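Local coordinates for TT1696 protein (Thermus thermophilus, PDB 1UFB) that is of unknown function but belongs to the all-helical HEPN family and may bind DNA, at residues 27-32 and 88-93; 33-38 and 56-61; 39-44 and 118-123; 47-52 and 64-69. All coordinates share one frame; numbering follows the deposited sequence.

Interaction 1 of 4, residues 27-32 and 88-93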
# COMPACT_ATOMS: atom_id res chain seq x y z
N TYR A 27 -9.45 -0.01 8.98
CA TYR A 27 -8.38 -0.09 9.98
C TYR A 27 -7.06 -0.68 9.51
O TYR A 27 -6.02 -0.10 9.78
CB TYR A 27 -8.92 -0.81 11.27
CG TYR A 27 -10.22 -0.14 11.77
CD1 TYR A 27 -11.35 -0.88 12.16
CD2 TYR A 27 -10.31 1.26 11.81
CE1 TYR A 27 -12.58 -0.19 12.60
CE2 TYR A 27 -11.48 1.93 12.22
CZ TYR A 27 -12.60 1.23 12.61
OH TYR A 27 -13.67 2.04 13.02
N ALA A 28 -7.12 -1.81 8.83
CA ALA A 28 -5.93 -2.43 8.33
C ALA A 28 -5.27 -1.42 7.34
O ALA A 28 -4.03 -1.23 7.36
CB ALA A 28 -6.29 -3.72 7.61
N TRP A 29 -6.06 -0.84 6.46
CA TRP A 29 -5.45 0.12 5.51
C TRP A 29 -4.86 1.30 6.25
O TRP A 29 -3.84 1.84 5.82
CB TRP A 29 -6.51 0.61 4.47
CG TRP A 29 -6.54 -0.33 3.29
CD1 TRP A 29 -7.40 -1.36 3.08
CD2 TRP A 29 -5.62 -0.33 2.18
NE1 TRP A 29 -7.10 -2.01 1.88
CE2 TRP A 29 -6.01 -1.40 1.31
CE3 TRP A 29 -4.54 0.47 1.82
CZ2 TRP A 29 -5.32 -1.68 0.09
CZ3 TRP A 29 -3.86 0.19 0.60
CH2 TRP A 29 -4.26 -0.89 -0.24
N ALA A 30 -5.51 1.74 7.36
CA ALA A 30 -4.97 2.84 8.15
C ALA A 30 -3.61 2.44 8.74
O ALA A 30 -2.67 3.26 8.83
CB ALA A 30 -5.97 3.22 9.35
N CYS A 31 -3.49 1.20 9.19
CA CYS A 31 -2.25 0.73 9.75
C CYS A 31 -1.14 0.69 8.68
O CYS A 31 0.02 1.01 8.95
CB CYS A 31 -2.38 -0.70 10.28
SG CYS A 31 -3.37 -0.71 11.89
N PHE A 32 -1.53 0.23 7.49
CA PHE A 32 -0.55 0.19 6.40
C PHE A 32 -0.08 1.63 6.07
O PHE A 32 1.12 1.92 5.97
CB PHE A 32 -1.20 -0.48 5.18
CG PHE A 32 -0.33 -0.43 3.95
CD1 PHE A 32 0.79 -1.27 3.88
CD2 PHE A 32 -0.60 0.45 2.89
CE1 PHE A 32 1.63 -1.25 2.77
CE2 PHE A 32 0.25 0.50 1.73
CZ PHE A 32 1.36 -0.36 1.69
N PRO A 88 1.12 -7.86 6.47
CA PRO A 88 -0.09 -8.45 7.08
C PRO A 88 -1.38 -7.69 6.99
O PRO A 88 -2.45 -8.26 7.03
CB PRO A 88 0.35 -8.73 8.55
CG PRO A 88 1.91 -9.04 8.37
CD PRO A 88 2.25 -7.83 7.43
N THR A 89 -1.30 -6.38 6.83
CA THR A 89 -2.51 -5.60 6.69
C THR A 89 -3.21 -5.79 5.35
O THR A 89 -4.34 -5.41 5.20
CB THR A 89 -2.17 -4.12 6.83
OG1 THR A 89 -1.01 -3.81 6.01
CG2 THR A 89 -1.82 -3.81 8.29
N ARG A 90 -2.54 -6.39 4.37
CA ARG A 90 -3.10 -6.49 3.01
C ARG A 90 -3.15 -7.91 2.44
O ARG A 90 -3.83 -8.15 1.45
CB ARG A 90 -2.21 -5.70 2.03
CG ARG A 90 -2.09 -4.20 2.35
CD ARG A 90 -1.12 -3.53 1.37
NE ARG A 90 0.27 -3.89 1.66
CZ ARG A 90 1.18 -4.28 0.74
NH1 ARG A 90 0.87 -4.40 -0.58
NH2 ARG A 90 2.45 -4.42 1.11
N TYR A 91 -2.39 -8.83 3.04
CA TYR A 91 -2.29 -10.17 2.44
C TYR A 91 -2.87 -11.23 3.35
O TYR A 91 -2.37 -11.44 4.44
CB TYR A 91 -0.82 -10.50 2.09
CG TYR A 91 -0.35 -9.65 0.91
CD1 TYR A 91 0.58 -8.60 1.09
CD2 TYR A 91 -0.89 -9.85 -0.36
CE1 TYR A 91 0.97 -7.74 -0.03
CE2 TYR A 91 -0.52 -9.00 -1.49
CZ TYR A 91 0.43 -7.95 -1.29
OH TYR A 91 0.86 -7.16 -2.36
N PRO A 92 -3.93 -11.93 2.86
CA PRO A 92 -4.61 -12.97 3.66
C PRO A 92 -3.72 -14.06 4.23
O PRO A 92 -3.87 -14.44 5.39
CB PRO A 92 -5.68 -13.49 2.71
CG PRO A 92 -5.98 -12.25 1.86
CD PRO A 92 -4.56 -11.77 1.53
N ASP A 93 -2.75 -14.52 3.45
CA ASP A 93 -1.86 -15.58 3.94
C ASP A 93 -0.95 -15.16 5.13
O ASP A 93 -0.19 -15.96 5.64
CB ASP A 93 -1.04 -16.16 2.79
CG ASP A 93 -0.20 -15.09 2.04
OD1 ASP A 93 -0.43 -13.84 2.14
OD2 ASP A 93 0.68 -15.51 1.30
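The first turns of helix 27-48 run past the irregular segment 88-93, and the two backbones come nearest at A28 and T89, whose CA atoms lie 4.9 Å apart. This joins a core helix of the HEPN helical fold to the long loop that leads into helix 106-126. The T89 side chain points at the helix. Its CG2 lies 3.7 Å from C31 CB, and its CB lies 3.5 Å from A28 O. T89 OG1 sits between its own backbone N and carbonyl carbon, the crowded position, and reaches F32 CB at 3.4 Å. Its hydrogen bond goes elsewhere, to Y85 O. F32 has CG anti to the backbone N (chi1 174°), which carries the ring out to R90. The R90 chain bends at chi3 (-74°) and passes over one face of that ring. R90 CD makes a CH-pi contact, 3.8 Å from the centroid of the F32 ring. An alanine at F32 would remove this face and would probably leave the R90 side chain less firmly placed. The polar end of R90 has other partners. NH2 bonds to Y86 O, the guanidinium makes a cation-pi contact with Y86, and NH1 bonds to Q36 of the second subunit, so the F32 ring probably helps to position a residue of the dimer interface. W29 also faces that subunit, with NE1 bonded to N14 there. The guanidinium plane is turned 44° from the F32 ring, and R90 NE lies over the ring face, 3.2 Å from F32 CE1.

Interaction 2 of 4, residues 33-38 and 56-61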
# COMPACT_ATOMS: atom_id res chain seq x y z
N ALA A 33 -1.04 2.54 5.96
CA ALA A 33 -0.71 3.92 5.64
C ALA A 33 0.15 4.51 6.74
O ALA A 33 1.01 5.29 6.45
CB ALA A 33 -2.03 4.77 5.36
N ALA A 34 -0.04 4.13 8.01
CA ALA A 34 0.81 4.65 9.07
C ALA A 34 2.24 4.12 8.90
O ALA A 34 3.24 4.84 9.08
CB ALA A 34 0.24 4.24 10.46
N GLN A 35 2.37 2.82 8.63
CA GLN A 35 3.75 2.31 8.41
C GLN A 35 4.37 3.09 7.18
O GLN A 35 5.58 3.41 7.20
CB GLN A 35 3.71 0.79 8.07
CG GLN A 35 5.10 0.14 7.73
CD GLN A 35 5.58 0.44 6.27
OE1 GLN A 35 4.77 0.72 5.40
NE2 GLN A 35 6.93 0.33 6.02
N GLN A 36 3.56 3.38 6.16
CA GLN A 36 4.07 4.07 4.98
C GLN A 36 4.49 5.50 5.31
O GLN A 36 5.46 6.03 4.73
CB GLN A 36 3.01 4.07 3.86
CG GLN A 36 2.85 2.72 3.15
CD GLN A 36 4.08 2.41 2.28
OE1 GLN A 36 5.05 1.64 2.66
NE2 GLN A 36 4.08 3.01 1.10
N ALA A 37 3.75 6.14 6.25
CA ALA A 37 4.13 7.51 6.68
C ALA A 37 5.49 7.42 7.35
O ALA A 37 6.39 8.21 7.04
CB ALA A 37 3.13 8.07 7.68
N ALA A 38 5.64 6.45 8.26
CA ALA A 38 6.92 6.33 8.96
C ALA A 38 8.09 6.03 8.03
O ALA A 38 9.19 6.59 8.13
CB ALA A 38 6.85 5.22 10.05
N HIS A 56 11.35 -1.70 3.69
CA HIS A 56 10.14 -1.38 4.45
C HIS A 56 10.26 -1.53 5.94
O HIS A 56 9.31 -1.31 6.64
CB HIS A 56 8.99 -2.25 3.88
CG HIS A 56 8.87 -2.10 2.40
ND1 HIS A 56 8.49 -0.90 1.82
CD2 HIS A 56 9.21 -2.94 1.37
CE1 HIS A 56 8.60 -1.00 0.51
NE2 HIS A 56 9.04 -2.22 0.21
N SER A 57 11.48 -1.79 6.42
CA SER A 57 11.71 -1.97 7.85
C SER A 57 12.03 -0.64 8.53
O SER A 57 13.13 -0.11 8.35
CB SER A 57 12.91 -2.90 8.08
OG SER A 57 13.30 -2.81 9.47
N ILE A 58 11.10 -0.10 9.31
CA ILE A 58 11.50 1.12 9.94
C ILE A 58 12.61 0.85 11.03
O ILE A 58 13.42 1.74 11.39
CB ILE A 58 10.25 1.97 10.39
CG1 ILE A 58 10.04 1.82 11.79
CG2 ILE A 58 8.95 1.79 9.45
CD1 ILE A 58 9.95 3.14 12.22
N LEU A 59 12.71 -0.39 11.48
CA LEU A 59 13.83 -0.77 12.39
C LEU A 59 15.17 -0.55 11.65
O LEU A 59 16.12 0.01 12.22
CB LEU A 59 13.77 -2.24 12.79
CG LEU A 59 13.02 -2.64 14.07
CD1 LEU A 59 13.28 -4.15 14.37
CD2 LEU A 59 13.62 -1.78 15.28
N ASP A 60 15.29 -1.05 10.42
CA ASP A 60 16.57 -0.82 9.70
C ASP A 60 16.75 0.69 9.40
O ASP A 60 17.86 1.21 9.41
CB ASP A 60 16.62 -1.50 8.34
CG ASP A 60 16.84 -3.02 8.42
OD1 ASP A 60 17.88 -3.45 8.90
OD2 ASP A 60 15.99 -3.79 7.96
N LEU A 61 15.64 1.36 9.05
CA LEU A 61 15.67 2.78 8.71
C LEU A 61 16.23 3.63 9.85
O LEU A 61 16.97 4.61 9.61
CB LEU A 61 14.26 3.26 8.28
CG LEU A 61 13.94 2.68 6.87
CD1 LEU A 61 12.48 3.04 6.45
CD2 LEU A 61 14.91 3.23 5.84
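One polar link crosses between the segments, and it is weak. The Q35 chain starts with CG anti to the backbone N and bends at chi2 (-78°). This brings Q35 NE2 within 3.0 Å of H56 O, with an N-H...O angle of only 126°. The stronger partner of that amide is E39 OE1, which also bonds to H56 ND1, so one carboxylate oxygen ties the two side chains together.

The apolar part is small. A38 CB meets I58 CG2 at 4.1 Å. I58 sits at an off-rotamer chi1, with its CG2 toward A38. In the HEPN fold this sets the short helix 58-63 against the middle of helix 27-48.

Ring contacts come from outside the two segments: the H56 ring stacks on Y86, and Y91 of the second subunit packs against H56.

The remaining bonds fix the start of the short helix. S57 is its N-cap: S57 OG accepts from D60 N at 2.8 Å, nearly straight at 167°. D83 adds to this cap, taking I58 N on OD1 and L59 N on OD2, with S57 OG also bonded to OD2.

Interaction 3 of 4, residues 39-44 and 118-123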
# COMPACT_ATOMS: atom_id res chain seq x y z
N GLU A 39 7.84 5.13 7.08
CA GLU A 39 8.85 4.73 6.13
C GLU A 39 9.32 5.95 5.28
O GLU A 39 10.53 6.21 5.07
CB GLU A 39 8.20 3.63 5.21
CG GLU A 39 9.27 2.94 4.29
CD GLU A 39 8.64 2.09 3.18
OE1 GLU A 39 7.94 1.13 3.48
OE2 GLU A 39 8.89 2.39 2.00
N ALA A 40 8.34 6.64 4.69
CA ALA A 40 8.65 7.80 3.81
C ALA A 40 9.40 8.93 4.62
O ALA A 40 10.39 9.54 4.11
CB ALA A 40 7.30 8.36 3.18
N ALA A 41 8.97 9.14 5.85
CA ALA A 41 9.61 10.18 6.70
C ALA A 41 11.05 9.81 6.94
O ALA A 41 11.94 10.68 6.79
CB ALA A 41 8.89 10.33 8.03
N LEU A 42 11.31 8.53 7.31
CA LEU A 42 12.69 8.14 7.55
C LEU A 42 13.50 8.16 6.27
O LEU A 42 14.64 8.52 6.30
CB LEU A 42 12.79 6.78 8.26
CG LEU A 42 12.30 6.87 9.72
CD1 LEU A 42 12.18 5.54 10.36
CD2 LEU A 42 13.34 7.72 10.53
N LYS A 43 12.93 7.77 5.13
CA LYS A 43 13.69 7.82 3.87
C LYS A 43 14.04 9.31 3.61
O LYS A 43 15.14 9.62 3.19
CB LYS A 43 12.84 7.17 2.75
CG LYS A 43 13.01 5.63 2.80
CD LYS A 43 12.11 4.89 1.84
CE LYS A 43 12.39 3.37 2.00
NZ LYS A 43 11.46 2.64 0.95
N GLY A 44 13.13 10.23 3.95
CA GLY A 44 13.43 11.63 3.76
C GLY A 44 14.55 12.08 4.71
O GLY A 44 15.45 12.81 4.29
N LYS A 118 4.96 9.92 16.06
CA LYS A 118 6.25 10.03 16.80
C LYS A 118 7.44 9.99 15.85
O LYS A 118 8.43 10.76 15.99
CB LYS A 118 6.41 8.87 17.78
CG LYS A 118 5.45 8.82 18.90
CD LYS A 118 5.93 7.74 19.85
CE LYS A 118 4.85 7.38 20.87
NZ LYS A 118 5.38 6.29 21.81
N ILE A 119 7.35 9.10 14.86
CA ILE A 119 8.44 8.98 13.89
C ILE A 119 8.56 10.27 13.07
O ILE A 119 9.68 10.80 12.89
CB ILE A 119 8.23 7.79 12.93
CG1 ILE A 119 8.21 6.47 13.74
CG2 ILE A 119 9.32 7.79 11.84
CD1 ILE A 119 9.56 5.96 14.21
N LEU A 120 7.43 10.76 12.57
CA LEU A 120 7.38 11.99 11.78
C LEU A 120 7.95 13.16 12.57
O LEU A 120 8.73 13.98 12.02
CB LEU A 120 5.93 12.35 11.43
CG LEU A 120 5.67 12.15 9.95
CD1 LEU A 120 6.56 13.17 9.16
CD2 LEU A 120 6.01 10.65 9.62
N ALA A 121 7.57 13.23 13.83
CA ALA A 121 8.00 14.41 14.68
C ALA A 121 9.51 14.35 14.92
O ALA A 121 10.18 15.37 14.88
CB ALA A 121 7.22 14.42 16.01
N PHE A 122 10.02 13.16 15.15
CA PHE A 122 11.47 12.93 15.35
C PHE A 122 12.16 13.38 14.04
O PHE A 122 13.12 14.17 14.03
CB PHE A 122 11.69 11.43 15.65
CG PHE A 122 13.11 10.93 15.44
CD1 PHE A 122 14.08 11.10 16.42
CD2 PHE A 122 13.45 10.27 14.25
CE1 PHE A 122 15.38 10.63 16.21
CE2 PHE A 122 14.76 9.80 14.03
CZ PHE A 122 15.72 9.98 15.01
N VAL A 123 11.65 12.91 12.90
CA VAL A 123 12.26 13.32 11.64
C VAL A 123 12.19 14.86 11.43
O VAL A 123 13.17 15.49 10.97
CB VAL A 123 11.56 12.59 10.45
CG1 VAL A 123 11.94 13.29 9.14
CG2 VAL A 123 12.02 11.10 10.41
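Two core helices of the HEPN bundle, 27-48 and 106-126, lie side by side here. Their segments run in nearly the same direction, 16° apart, and the axes approach to 9.1 Å. A41 is where the backbones come nearest, with its CA 5.8 Å from that of L120. Its single methyl points at the other helix. The fit is tight: A41 CB is 3.3 Å from L120 CD2, closer than usual for two carbons. L120 starts out away from the contact, but its chain turns back at an unusual chi1 (-110°), so both its methyls touch A41. One turn on, V123 straddles the A41 carbonyl, with CG1 and CG2 both near A41 O.

L42, the next residue, reaches across beside A41. It crosses I119 at about a right angle, with L42 CG 3.8 Å from I119 CG2. Its CD2 methyl packs on V123 CG2 at 3.6 Å and also reaches the edge of the F122 ring.

Away from helix 106-126, E39 and K43, one turn apart, form a buried salt bridge at the dimer interface. E39 OE2 also bonds to Y91 OH of the second subunit, and K43 NZ bonds to G55 O. K43 NZ meets E39 OE2 at 2.8 Å, from above the carboxylate plane.

Interaction 4 of 4, residues 47-52 and 64-69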
# COMPACT_ATOMS: atom_id res chain seq x y z
N LEU A 47 17.82 11.01 3.16
CA LEU A 47 18.17 11.88 2.02
C LEU A 47 18.77 13.23 2.51
O LEU A 47 19.75 13.71 1.95
CB LEU A 47 16.96 12.17 1.16
CG LEU A 47 16.46 10.97 0.33
CD1 LEU A 47 15.19 11.39 -0.41
CD2 LEU A 47 17.59 10.53 -0.67
N ALA A 48 18.19 13.81 3.54
CA ALA A 48 18.68 15.08 4.07
C ALA A 48 20.11 14.96 4.60
O ALA A 48 20.84 15.94 4.65
CB ALA A 48 17.74 15.57 5.16
N ARG A 49 20.51 13.76 5.01
CA ARG A 49 21.85 13.53 5.51
C ARG A 49 22.67 12.85 4.43
O ARG A 49 23.59 12.07 4.74
CB ARG A 49 21.83 12.63 6.73
CG ARG A 49 20.98 13.13 7.84
CD ARG A 49 21.44 14.52 8.29
NE ARG A 49 20.78 14.91 9.54
CZ ARG A 49 21.27 14.68 10.76
NH1 ARG A 49 22.44 14.06 10.90
NH2 ARG A 49 20.58 15.07 11.83
N GLY A 50 22.32 13.10 3.17
CA GLY A 50 23.05 12.53 2.05
C GLY A 50 23.13 11.02 1.86
O GLY A 50 24.14 10.53 1.33
N GLN A 51 22.11 10.27 2.26
CA GLN A 51 22.11 8.82 2.11
C GLN A 51 20.84 8.36 1.39
O GLN A 51 19.82 9.02 1.46
CB GLN A 51 22.10 8.16 3.48
CG GLN A 51 23.15 8.63 4.45
CD GLN A 51 23.09 7.86 5.73
OE1 GLN A 51 24.12 7.44 6.26
NE2 GLN A 51 21.89 7.68 6.26
N VAL A 52 20.87 7.26 0.67
CA VAL A 52 19.62 6.82 0.08
C VAL A 52 19.33 5.53 0.84
O VAL A 52 20.23 4.69 1.00
CB VAL A 52 19.73 6.57 -1.43
CG1 VAL A 52 20.94 5.75 -1.70
CG2 VAL A 52 18.43 5.87 -1.96
N ASP A 64 20.18 2.60 10.59
CA ASP A 64 21.16 3.06 9.62
C ASP A 64 21.41 4.57 9.64
O ASP A 64 22.17 5.08 8.83
CB ASP A 64 20.71 2.65 8.20
CG ASP A 64 20.63 1.10 8.00
OD1 ASP A 64 21.20 0.31 8.82
OD2 ASP A 64 19.99 0.67 7.00
N LEU A 65 20.75 5.30 10.54
CA LEU A 65 20.96 6.76 10.59
C LEU A 65 22.37 7.17 11.06
O LEU A 65 23.01 6.44 11.83
CB LEU A 65 19.93 7.38 11.50
CG LEU A 65 18.51 7.45 10.96
CD1 LEU A 65 17.58 7.84 12.12
CD2 LEU A 65 18.45 8.40 9.75
N PRO A 66 22.88 8.34 10.60
CA PRO A 66 24.23 8.74 11.04
C PRO A 66 24.37 8.74 12.56
O PRO A 66 23.41 8.91 13.33
CB PRO A 66 24.40 10.14 10.44
CG PRO A 66 23.56 10.08 9.18
CD PRO A 66 22.30 9.35 9.69
N GLU A 67 25.60 8.54 12.99
CA GLU A 67 25.92 8.46 14.38
C GLU A 67 25.48 9.68 15.15
O GLU A 67 25.12 9.57 16.33
CB GLU A 67 27.45 8.27 14.53
CG GLU A 67 27.89 8.06 15.96
CD GLU A 67 29.37 7.68 16.02
OE1 GLU A 67 30.15 8.52 16.48
OE2 GLU A 67 29.73 6.55 15.61
N ASP A 68 25.49 10.83 14.50
CA ASP A 68 25.09 12.05 15.24
C ASP A 68 23.59 12.15 15.52
O ASP A 68 23.15 13.07 16.20
CB ASP A 68 25.58 13.32 14.53
CG ASP A 68 24.77 13.67 13.31
OD1 ASP A 68 24.96 13.02 12.25
OD2 ASP A 68 23.93 14.61 13.40
N VAL A 69 22.81 11.20 14.99
CA VAL A 69 21.35 11.21 15.23
C VAL A 69 21.03 10.29 16.37
O VAL A 69 21.21 9.07 16.30
CB VAL A 69 20.53 10.73 13.96
CG1 VAL A 69 19.02 10.84 14.24
CG2 VAL A 69 20.86 11.56 12.74
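R49 bends at chi2 (-58°), and D68 holds its carboxylate between its own backbone N and carbonyl carbon (chi1 75°), so the two charged groups meet tip to tip. The contact joins a Schellman motif to a type I turn at the surface. The motif ends helix 27-48: G50, at positive phi, is its C-prime residue, G50 N bonds to L47 O, and Q51 N bonds to H46 O. The turn runs from P66 to V69, closed by V69 N to P66 O.

The salt bridge uses one arginine nitrogen. R49 NH1 gives its better bond to D68 OD2 at 3.0 Å and 147°, on the syn lone pair, and a weak one to D68 OD1. The guanidinium and carboxylate groups are nearly coplanar. R49 NH2 turns to K126 O. An alanine at R49 would lose the bonds to D68 and K126 O and would probably leave the turn less firmly held to the helix end.

Van der Waals contacts lie alongside. P66 CG lies 3.9 Å from R49 CB. The Q51 amide, on an extended chain, comes up to that ring, with NE2 3.8 Å from P66 CD. V69 CG2 rests over one face of the R49 guanidinium, 3.5 Å from NH1.

In the fold
All four contacts use helix 27-48, taken in order from its N-terminal end to the turn beyond its C-terminal end. Their centres trace its length: interactions 1 and 4 are 29 Å apart, on opposite sides of the chain's centre. Interactions 2 and 3 are 8 Å apart and share packing, with I58 against I119 and L61 against L42. F122 of interaction 3 packs on V69 and L65 of interaction 4. The partner segments come in a different order along the chain: 56-61, 64-69, 88-93, then 118-123. The long helix therefore gathers distant parts of one HEPN domain. Interactions 1 to 3 also touch the second subunit; interaction 4 does not.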